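Local atomic coordinates of 401aa long hypothetical glucose-1-phosphate thymidylyltransferase (Sulfolobus tokodaii, PDB entry 2GGO), a protein that probably makes nucleotide sugars such as UDP-N-acetylglucosamine, joining a nucleotidyltransferase domain to a left-handed beta-helix built of hexapeptide repeats. Residues E12-I17 with M207-P212; G256-G261 with N274-P279. All coordinates share one frame; numbering follows the deposited sequence.

Contact 1 and contact 2 belong to different halves of a two-part enzyme. Contact 1 lies in the nucleotidyltransferase half, where residues 12-17 continue the loop after strand 2-6 that probably holds a nucleoside triphosphate; the side chain of Arg13 is about 9 Å from those of Thr80 and Tyr97, likely contributors to the sugar-phosphate site. Contact 2 joins two successive coils of the hexapeptide beta-helix and lies away from these sites. The two do not touch: their centres are about 28 Å apart and their nearest atoms about 15 Å. The halves do meet beside contact 1, where Pro16 and Pro212 touch Phe358 of the beta-helix strand 358-359.

Contact 1 (E12-I17 with M207-P212); sequences ERLEPI and MDIGKP
Arg13 wraps its side chain round the carbonyl oxygen of Gly210. The oxygen lies 3.4 Å from Arg13 CB, within van der Waals range, and CG and CD pass it somewhat farther off. The chain bends where chi3 (-59°) places NE, and the guanidinium then folds back: CZ is 4.0 Å from Gly210 O, and NH1 gives that oxygen a weak hydrogen bond of 3.1 Å, bent to 129° at the hydrogen and reaching it obliquely to the guanidinium plane. NH1 also lies 3.2 Å from Gly210 CA, close over a residue with no side chain. Asp208 OD2 is too far from NH1 for a salt bridge, while OD1 of the same carboxylate bonds to Tyr130 OH. An alanine in place of Arg13 would keep the CB contact but lack everything beyond it, which would probably leave Gly210 O without its guanidinium partner and open a gap beside the glycine.

Leu14 carries the apolar half. Its CD1 rests 3.5 Å from Lys211 C, against the peptide leading into Pro212, while CD2 meets Ile209 CG2 at 3.7 Å; the two side chains cross obliquely. Lys23 and Val26 add further contacts to Leu14. The Pro212 ring sits against backbone oxygens, with its CD 3.5 Å from Arg13 O and its CG near Glu15 O. Ile209 is the centre of an inverse gamma turn that carries the chain out of strand 206-208. The segment facing it continues the glycine-rich signature loop of the GT-A nucleotidyltransferases, which follows the first strand of the fold and in which Glu12 and Arg13 probably contribute to the nucleoside triphosphate site.

Contact 2 (G256-G261 with N274-P279); sequences GTYIEG and NSYLRP
The rings of Tyr258 and Tyr276 lie side by side and point the same way, but their planes are turned 78° apart, an oblique pair in which Tyr258 CD2 comes 3.7 Å from Tyr276 CE1. One face of the Tyr276 ring carries Arg278 CG, 3.4 Å above the plane and offset toward the rim. At its edge lie Tyr258 O and Glu260 CD, and Glu260 CD also lies at the edge of the Tyr258 ring. This is the parallel beta ladder between successive coils of a left-handed beta-helix, the fold of the hexapeptide-repeat transferases, and equivalent residues are eighteen positions apart.

A chi2 of only 12° swings CD1 of Tyr276 to 3.4 Å from Tyr258 O. The ring's OH gives a hydrogen bond of 2.7 Å to Glu260 OE1, meeting it from above, 53° out of the carboxylate plane. The outward polar ends also have partners on adjacent coils: Tyr258 OH bonds to Lys242 NZ, and Arg278 NH1 forms a salt bridge with Glu294. On the inward face, Ile259 CG1 approaches Leu277 CD1, and both side chains pack on Ile265 from the next side of the prism.

The two backbones run parallel. Tyr258 is gripped twice, its N bonding to Ser275 O (2.9 Å) and its O accepting from Leu277 N (2.8 Å). Leu277 O then takes Glu260 N, also at 2.8 Å. At the next step Pro279 N has no hydrogen to give, and Glu260 O meets the proline ring instead, 3.3 Å from Pro279 CD.

Contact 1 (E12-I17 with M207-P212)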
ATOM      1  N   GLU A  12      -9.841  -6.258   0.124  1.00 44.34           N
ATOM      2  CA  GLU A  12      -9.616  -7.692   0.121  1.00 43.55           C
ATOM      3  C   GLU A  12      -8.240  -8.168  -0.290  1.00 42.03           C
ATOM      4  O   GLU A  12      -7.665  -9.043   0.349  1.00 41.81           O
ATOM      5  CB  GLU A  12     -10.619  -8.362  -0.769  1.00 43.89           C
ATOM      6  CG  GLU A  12     -11.851  -8.704  -0.063  1.00 48.94           C
ATOM      7  CD  GLU A  12     -12.639  -9.686  -0.856  1.00 56.97           C
ATOM      8  OE1 GLU A  12     -12.330 -10.909  -0.796  1.00 58.71           O
ATOM      9  OE2 GLU A  12     -13.554  -9.215  -1.565  1.00 60.77           O
ATOM     10  N   ARG A  13      -7.724  -7.623  -1.368  1.00 40.63           N
ATOM     11  CA  ARG A  13      -6.425  -8.030  -1.830  1.00 39.82           C
ATOM     12  C   ARG A  13      -5.333  -7.706  -0.846  1.00 37.05           C
ATOM     13  O   ARG A  13      -4.268  -8.309  -0.896  1.00 37.02           O
ATOM     14  CB  ARG A  13      -6.114  -7.396  -3.175  1.00 41.50           C
ATOM     15  CG  ARG A  13      -6.724  -8.165  -4.364  1.00 46.02           C
ATOM     16  CD  ARG A  13      -6.641  -7.302  -5.632  1.00 54.58           C
ATOM     17  NE  ARG A  13      -7.364  -6.027  -5.448  1.00 60.92           N
ATOM     18  CZ  ARG A  13      -6.822  -4.804  -5.466  1.00 62.20           C
ATOM     19  NH1 ARG A  13      -5.523  -4.636  -5.691  1.00 62.48           N
ATOM     20  NH2 ARG A  13      -7.600  -3.740  -5.287  1.00 63.37           N
ATOM     21  N   LEU A  14      -5.593  -6.776   0.066  1.00 33.73           N
ATOM     22  CA  LEU A  14      -4.534  -6.356   1.022  1.00 30.67           C
ATOM     23  C   LEU A  14      -4.727  -6.960   2.435  1.00 27.79           C
ATOM     24  O   LEU A  14      -4.070  -6.607   3.374  1.00 24.16           O
ATOM     25  CB  LEU A  14      -4.438  -4.843   1.066  1.00 30.90           C
ATOM     26  CG  LEU A  14      -3.062  -4.207   0.870  1.00 32.54           C
ATOM     27  CD1 LEU A  14      -2.256  -4.881  -0.214  1.00 27.90           C
ATOM     28  CD2 LEU A  14      -3.143  -2.666   0.598  1.00 32.10           C
ATOM     29  N   GLU A  15      -5.682  -7.856   2.582  1.00 25.70           N
ATOM     30  CA  GLU A  15      -5.760  -8.634   3.818  1.00 27.47           C
ATOM     31  C   GLU A  15      -4.448  -9.378   4.132  1.00 27.36           C
ATOM     32  O   GLU A  15      -3.716  -9.767   3.243  1.00 28.82           O
ATOM     33  CB  GLU A  15      -6.890  -9.603   3.709  1.00 26.44           C
ATOM     34  CG  GLU A  15      -8.176  -8.801   3.616  1.00 30.45           C
ATOM     35  CD  GLU A  15      -9.385  -9.680   3.458  1.00 35.63           C
ATOM     36  OE1 GLU A  15      -9.235 -10.906   3.532  1.00 39.49           O
ATOM     37  OE2 GLU A  15     -10.492  -9.135   3.271  1.00 38.06           O
ATOM     38  N   PRO A  16      -4.143  -9.582   5.412  1.00 27.35           N
ATOM     39  CA  PRO A  16      -4.845  -9.197   6.585  1.00 25.71           C
ATOM     40  C   PRO A  16      -4.599  -7.776   7.046  1.00 24.83           C
ATOM     41  O   PRO A  16      -5.146  -7.389   8.049  1.00 25.65           O
ATOM     42  CB  PRO A  16      -4.294 -10.192   7.638  1.00 25.31           C
ATOM     43  CG  PRO A  16      -2.925 -10.446   7.208  1.00 25.87           C
ATOM     44  CD  PRO A  16      -2.905 -10.322   5.724  1.00 26.83           C
ATOM     45  N   ILE A  17      -3.751  -7.005   6.369  1.00 24.46           N
ATOM     46  CA  ILE A  17      -3.497  -5.643   6.827  1.00 24.33           C
ATOM     47  C   ILE A  17      -4.808  -4.848   6.890  1.00 25.29           C
ATOM     48  O   ILE A  17      -4.972  -4.011   7.789  1.00 24.03           O
ATOM     49  CB  ILE A  17      -2.487  -4.899   5.944  1.00 24.43           C
ATOM     50  CG1 ILE A  17      -1.064  -5.448   6.094  1.00 23.15           C
ATOM     51  CG2 ILE A  17      -2.532  -3.356   6.273  1.00 24.62           C
ATOM     52  CD1 ILE A  17      -0.947  -7.007   6.210  1.00 23.34           C
ATOM     53  N   MET A 207       3.408   2.860  -8.122  1.00 38.98           N
ATOM     54  CA  MET A 207       3.133   1.502  -7.678  1.00 38.64           C
ATOM     55  C   MET A 207       1.674   1.488  -7.278  1.00 37.73           C
ATOM     56  O   MET A 207       1.267   2.307  -6.493  1.00 37.62           O
ATOM     57  CB  MET A 207       4.020   1.200  -6.455  1.00 40.43           C
ATOM     58  CG  MET A 207       3.822  -0.201  -5.771  1.00 43.74           C
ATOM     59  SD  MET A 207       4.187  -1.586  -6.864  1.00 53.52           S
ATOM     60  CE  MET A 207       5.991  -1.517  -6.889  1.00 51.92           C
ATOM     61  N   ASP A 208       0.845   0.600  -7.802  1.00 37.93           N
ATOM     62  CA  ASP A 208      -0.413   0.423  -7.087  1.00 38.42           C
ATOM     63  C   ASP A 208      -0.186  -0.586  -5.972  1.00 38.18           C
ATOM     64  O   ASP A 208       0.462  -1.627  -6.158  1.00 38.58           O
ATOM     65  CB  ASP A 208      -1.602   0.050  -7.972  1.00 39.40           C
ATOM     66  CG  ASP A 208      -1.535  -1.342  -8.446  1.00 41.83           C
ATOM     67  OD1 ASP A 208      -0.388  -1.792  -8.664  1.00 44.93           O
ATOM     68  OD2 ASP A 208      -2.608  -1.969  -8.612  1.00 45.83           O
ATOM     69  N   ILE A 209      -0.667  -0.266  -4.785  1.00 37.24           N
ATOM     70  CA  ILE A 209      -0.419  -1.144  -3.682  1.00 35.82           C
ATOM     71  C   ILE A 209      -1.578  -2.109  -3.737  1.00 35.17           C
ATOM     72  O   ILE A 209      -2.574  -1.931  -3.081  1.00 35.78           O
ATOM     73  CB  ILE A 209      -0.327  -0.356  -2.407  1.00 36.06           C
ATOM     74  CG1 ILE A 209       0.876   0.575  -2.476  1.00 32.90           C
ATOM     75  CG2 ILE A 209      -0.177  -1.283  -1.210  1.00 36.97           C
ATOM     76  CD1 ILE A 209       0.810   1.597  -1.392  1.00 35.16           C
ATOM     77  N   GLY A 210      -1.449  -3.114  -4.586  1.00 34.97           N
ATOM     78  CA  GLY A 210      -2.540  -4.037  -4.848  1.00 34.97           C
ATOM     79  C   GLY A 210      -2.339  -5.453  -4.343  1.00 34.82           C
ATOM     80  O   GLY A 210      -3.201  -6.310  -4.515  1.00 36.38           O
ATOM     81  N   LYS A 211      -1.197  -5.720  -3.734  1.00 34.19           N
ATOM     82  CA  LYS A 211      -0.949  -7.042  -3.150  1.00 33.84           C
ATOM     83  C   LYS A 211      -0.031  -6.873  -1.951  1.00 31.29           C
ATOM     84  O   LYS A 211       0.723  -5.885  -1.878  1.00 31.17           O
ATOM     85  CB  LYS A 211      -0.461  -8.017  -4.240  1.00 34.61           C
ATOM     86  CG  LYS A 211      -1.608  -8.372  -5.244  1.00 38.68           C
ATOM     87  CD  LYS A 211      -1.202  -9.338  -6.324  1.00 37.26           C
ATOM     88  CE  LYS A 211      -0.284  -8.677  -7.358  1.00 44.67           C
ATOM     89  NZ  LYS A 211      -0.903  -8.646  -8.720  1.00 47.98           N
ATOM     90  N   PRO A 212      -0.143  -7.767  -0.923  1.00 30.44           N
ATOM     91  CA  PRO A 212       0.476  -7.407   0.371  1.00 28.71           C
ATOM     92  C   PRO A 212       1.973  -7.207   0.286  1.00 28.08           C
ATOM     93  O   PRO A 212       2.512  -6.311   0.940  1.00 28.03           O
ATOM     94  CB  PRO A 212       0.084  -8.569   1.315  1.00 28.88           C
ATOM     95  CG  PRO A 212      -1.034  -9.249   0.637  1.00 29.77           C
ATOM     96  CD  PRO A 212      -0.808  -9.077  -0.853  1.00 29.90           C
TER

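Contact 2 (G256-G261 with N274-P279)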
ATOM      1  N   GLY A 256      25.179  -3.694  22.052  1.00 26.53           N
ATOM      2  CA  GLY A 256      25.187  -5.011  21.448  1.00 26.74           C
ATOM      3  C   GLY A 256      24.379  -5.025  20.177  1.00 26.13           C
ATOM      4  O   GLY A 256      24.514  -5.939  19.361  1.00 27.59           O
ATOM      5  N   THR A 257      23.562  -3.999  19.984  1.00 25.46           N
ATOM      6  CA  THR A 257      22.786  -3.888  18.763  1.00 24.81           C
ATOM      7  C   THR A 257      23.658  -3.619  17.547  1.00 24.74           C
ATOM      8  O   THR A 257      24.613  -2.874  17.638  1.00 25.30           O
ATOM      9  CB  THR A 257      21.720  -2.843  18.880  1.00 25.33           C
ATOM     10  OG1 THR A 257      20.850  -3.198  19.944  1.00 22.21           O
ATOM     11  CG2 THR A 257      20.933  -2.738  17.606  1.00 23.56           C
ATOM     12  N   TYR A 258      23.318  -4.259  16.425  1.00 24.72           N
ATOM     13  CA  TYR A 258      24.087  -4.192  15.171  1.00 24.85           C
ATOM     14  C   TYR A 258      23.136  -3.890  14.026  1.00 25.95           C
ATOM     15  O   TYR A 258      22.177  -4.624  13.785  1.00 24.35           O
ATOM     16  CB  TYR A 258      24.762  -5.521  14.882  1.00 24.39           C
ATOM     17  CG  TYR A 258      25.941  -5.492  13.908  1.00 24.59           C
ATOM     18  CD1 TYR A 258      27.251  -5.346  14.373  1.00 25.96           C
ATOM     19  CD2 TYR A 258      25.750  -5.665  12.531  1.00 21.31           C
ATOM     20  CE1 TYR A 258      28.338  -5.376  13.506  1.00 23.45           C
ATOM     21  CE2 TYR A 258      26.852  -5.703  11.645  1.00 24.35           C
ATOM     22  CZ  TYR A 258      28.127  -5.552  12.153  1.00 23.90           C
ATOM     23  OH  TYR A 258      29.211  -5.587  11.329  1.00 26.28           O
ATOM     24  N   ILE A 259      23.387  -2.780  13.331  1.00 25.34           N
ATOM     25  CA  ILE A 259      22.458  -2.259  12.314  1.00 25.09           C
ATOM     26  C   ILE A 259      23.210  -2.205  10.992  1.00 26.23           C
ATOM     27  O   ILE A 259      24.265  -1.607  10.915  1.00 27.01           O
ATOM     28  CB  ILE A 259      21.890  -0.861  12.779  1.00 23.85           C
ATOM     29  CG1 ILE A 259      21.149  -1.002  14.118  1.00 23.96           C
ATOM     30  CG2 ILE A 259      20.986  -0.217  11.766  1.00 22.73           C
ATOM     31  CD1 ILE A 259      20.676   0.360  14.703  1.00 22.51           C
ATOM     32  N   GLU A 260      22.730  -2.914   9.984  1.00 27.49           N
ATOM     33  CA  GLU A 260      23.259  -2.769   8.638  1.00 28.73           C
ATOM     34  C   GLU A 260      22.189  -2.040   7.847  1.00 28.62           C
ATOM     35  O   GLU A 260      21.123  -2.575   7.630  1.00 28.52           O
ATOM     36  CB  GLU A 260      23.655  -4.140   8.028  1.00 28.89           C
ATOM     37  CG  GLU A 260      24.835  -4.818   8.799  1.00 29.68           C
ATOM     38  CD  GLU A 260      25.195  -6.245   8.350  1.00 32.15           C
ATOM     39  OE1 GLU A 260      24.265  -7.009   7.979  1.00 33.42           O
ATOM     40  OE2 GLU A 260      26.427  -6.603   8.385  1.00 37.83           O
ATOM     41  N   GLY A 261      22.440  -0.773   7.478  1.00 28.88           N
ATOM     42  CA  GLY A 261      21.409   0.059   6.860  1.00 28.10           C
ATOM     43  C   GLY A 261      21.227  -0.380   5.426  1.00 28.70           C
ATOM     44  O   GLY A 261      22.093  -1.082   4.880  1.00 29.44           O
ATOM     45  N   ASN A 274      21.548  -6.369  21.987  1.00 23.04           N
ATOM     46  CA  ASN A 274      21.924  -7.548  21.228  1.00 25.15           C
ATOM     47  C   ASN A 274      20.875  -7.869  20.170  1.00 23.17           C
ATOM     48  O   ASN A 274      20.548  -9.008  19.903  1.00 25.67           O
ATOM     49  CB  ASN A 274      22.102  -8.713  22.196  1.00 24.75           C
ATOM     50  CG  ASN A 274      23.276  -8.500  23.181  1.00 29.70           C
ATOM     51  OD1 ASN A 274      24.280  -7.883  22.810  1.00 28.38           O
ATOM     52  ND2 ASN A 274      23.148  -9.007  24.442  1.00 31.85           N
ATOM     53  N   SER A 275      20.322  -6.838  19.562  1.00 23.40           N
ATOM     54  CA  SER A 275      19.485  -7.001  18.391  1.00 21.36           C
ATOM     55  C   SER A 275      20.284  -6.876  17.093  1.00 22.78           C
ATOM     56  O   SER A 275      21.322  -6.232  17.056  1.00 22.48           O
ATOM     57  CB  SER A 275      18.418  -5.962  18.377  1.00 21.25           C
ATOM     58  OG  SER A 275      17.572  -6.129  19.476  1.00 22.71           O
ATOM     59  N   TYR A 276      19.745  -7.391  16.005  1.00 21.30           N
ATOM     60  CA  TYR A 276      20.426  -7.284  14.713  1.00 22.97           C
ATOM     61  C   TYR A 276      19.418  -6.777  13.701  1.00 23.12           C
ATOM     62  O   TYR A 276      18.532  -7.498  13.347  1.00 20.47           O
ATOM     63  CB  TYR A 276      20.938  -8.656  14.269  1.00 22.32           C
ATOM     64  CG  TYR A 276      21.792  -8.781  12.980  1.00 22.98           C
ATOM     65  CD1 TYR A 276      22.333  -7.682  12.327  1.00 24.67           C
ATOM     66  CD2 TYR A 276      22.019 -10.039  12.413  1.00 25.18           C
ATOM     67  CE1 TYR A 276      23.102  -7.847  11.155  1.00 21.94           C
ATOM     68  CE2 TYR A 276      22.767 -10.206  11.239  1.00 22.58           C
ATOM     69  CZ  TYR A 276      23.309  -9.099  10.634  1.00 25.64           C
ATOM     70  OH  TYR A 276      24.069  -9.241   9.516  1.00 24.66           O
ATOM     71  N   LEU A 277      19.553  -5.518  13.253  1.00 22.55           N
ATOM     72  CA  LEU A 277      18.665  -5.008  12.195  1.00 21.81           C
ATOM     73  C   LEU A 277      19.359  -5.015  10.843  1.00 22.72           C
ATOM     74  O   LEU A 277      20.433  -4.446  10.682  1.00 22.75           O
ATOM     75  CB  LEU A 277      18.123  -3.641  12.544  1.00 20.91           C
ATOM     76  CG  LEU A 277      17.502  -3.488  13.935  1.00 21.98           C
ATOM     77  CD1 LEU A 277      17.046  -2.073  14.115  1.00 21.89           C
ATOM     78  CD2 LEU A 277      16.319  -4.473  14.155  1.00 22.51           C
ATOM     79  N   ARG A 278      18.767  -5.669   9.854  1.00 23.25           N
ATOM     80  CA  ARG A 278      19.426  -5.845   8.588  1.00 22.94           C
ATOM     81  C   ARG A 278      18.748  -4.968   7.560  1.00 23.40           C
ATOM     82  O   ARG A 278      17.653  -4.456   7.820  1.00 23.85           O
ATOM     83  CB  ARG A 278      19.400  -7.311   8.146  1.00 22.57           C
ATOM     84  CG  ARG A 278      20.452  -8.180   8.880  1.00 22.83           C
ATOM     85  CD  ARG A 278      20.142  -9.666   8.746  1.00 24.74           C
ATOM     86  NE  ARG A 278      20.300 -10.028   7.353  1.00 25.70           N
ATOM     87  CZ  ARG A 278      19.799 -11.132   6.792  1.00 30.24           C
ATOM     88  NH1 ARG A 278      19.033 -11.964   7.492  1.00 24.90           N
ATOM     89  NH2 ARG A 278      20.021 -11.378   5.514  1.00 27.18           N
ATOM     90  N   PRO A 279      19.377  -4.813   6.386  1.00 23.64           N
ATOM     91  CA  PRO A 279      18.831  -3.913   5.351  1.00 22.73           C
ATOM     92  C   PRO A 279      17.326  -4.052   5.108  1.00 22.81           C
ATOM     93  O   PRO A 279      16.776  -5.171   4.940  1.00 23.62           O
ATOM     94  CB  PRO A 279      19.628  -4.316   4.103  1.00 23.45           C
ATOM     95  CG  PRO A 279      21.018  -4.657   4.676  1.00 20.69           C
ATOM     96  CD  PRO A 279      20.664  -5.439   5.956  1.00 23.86           C
TER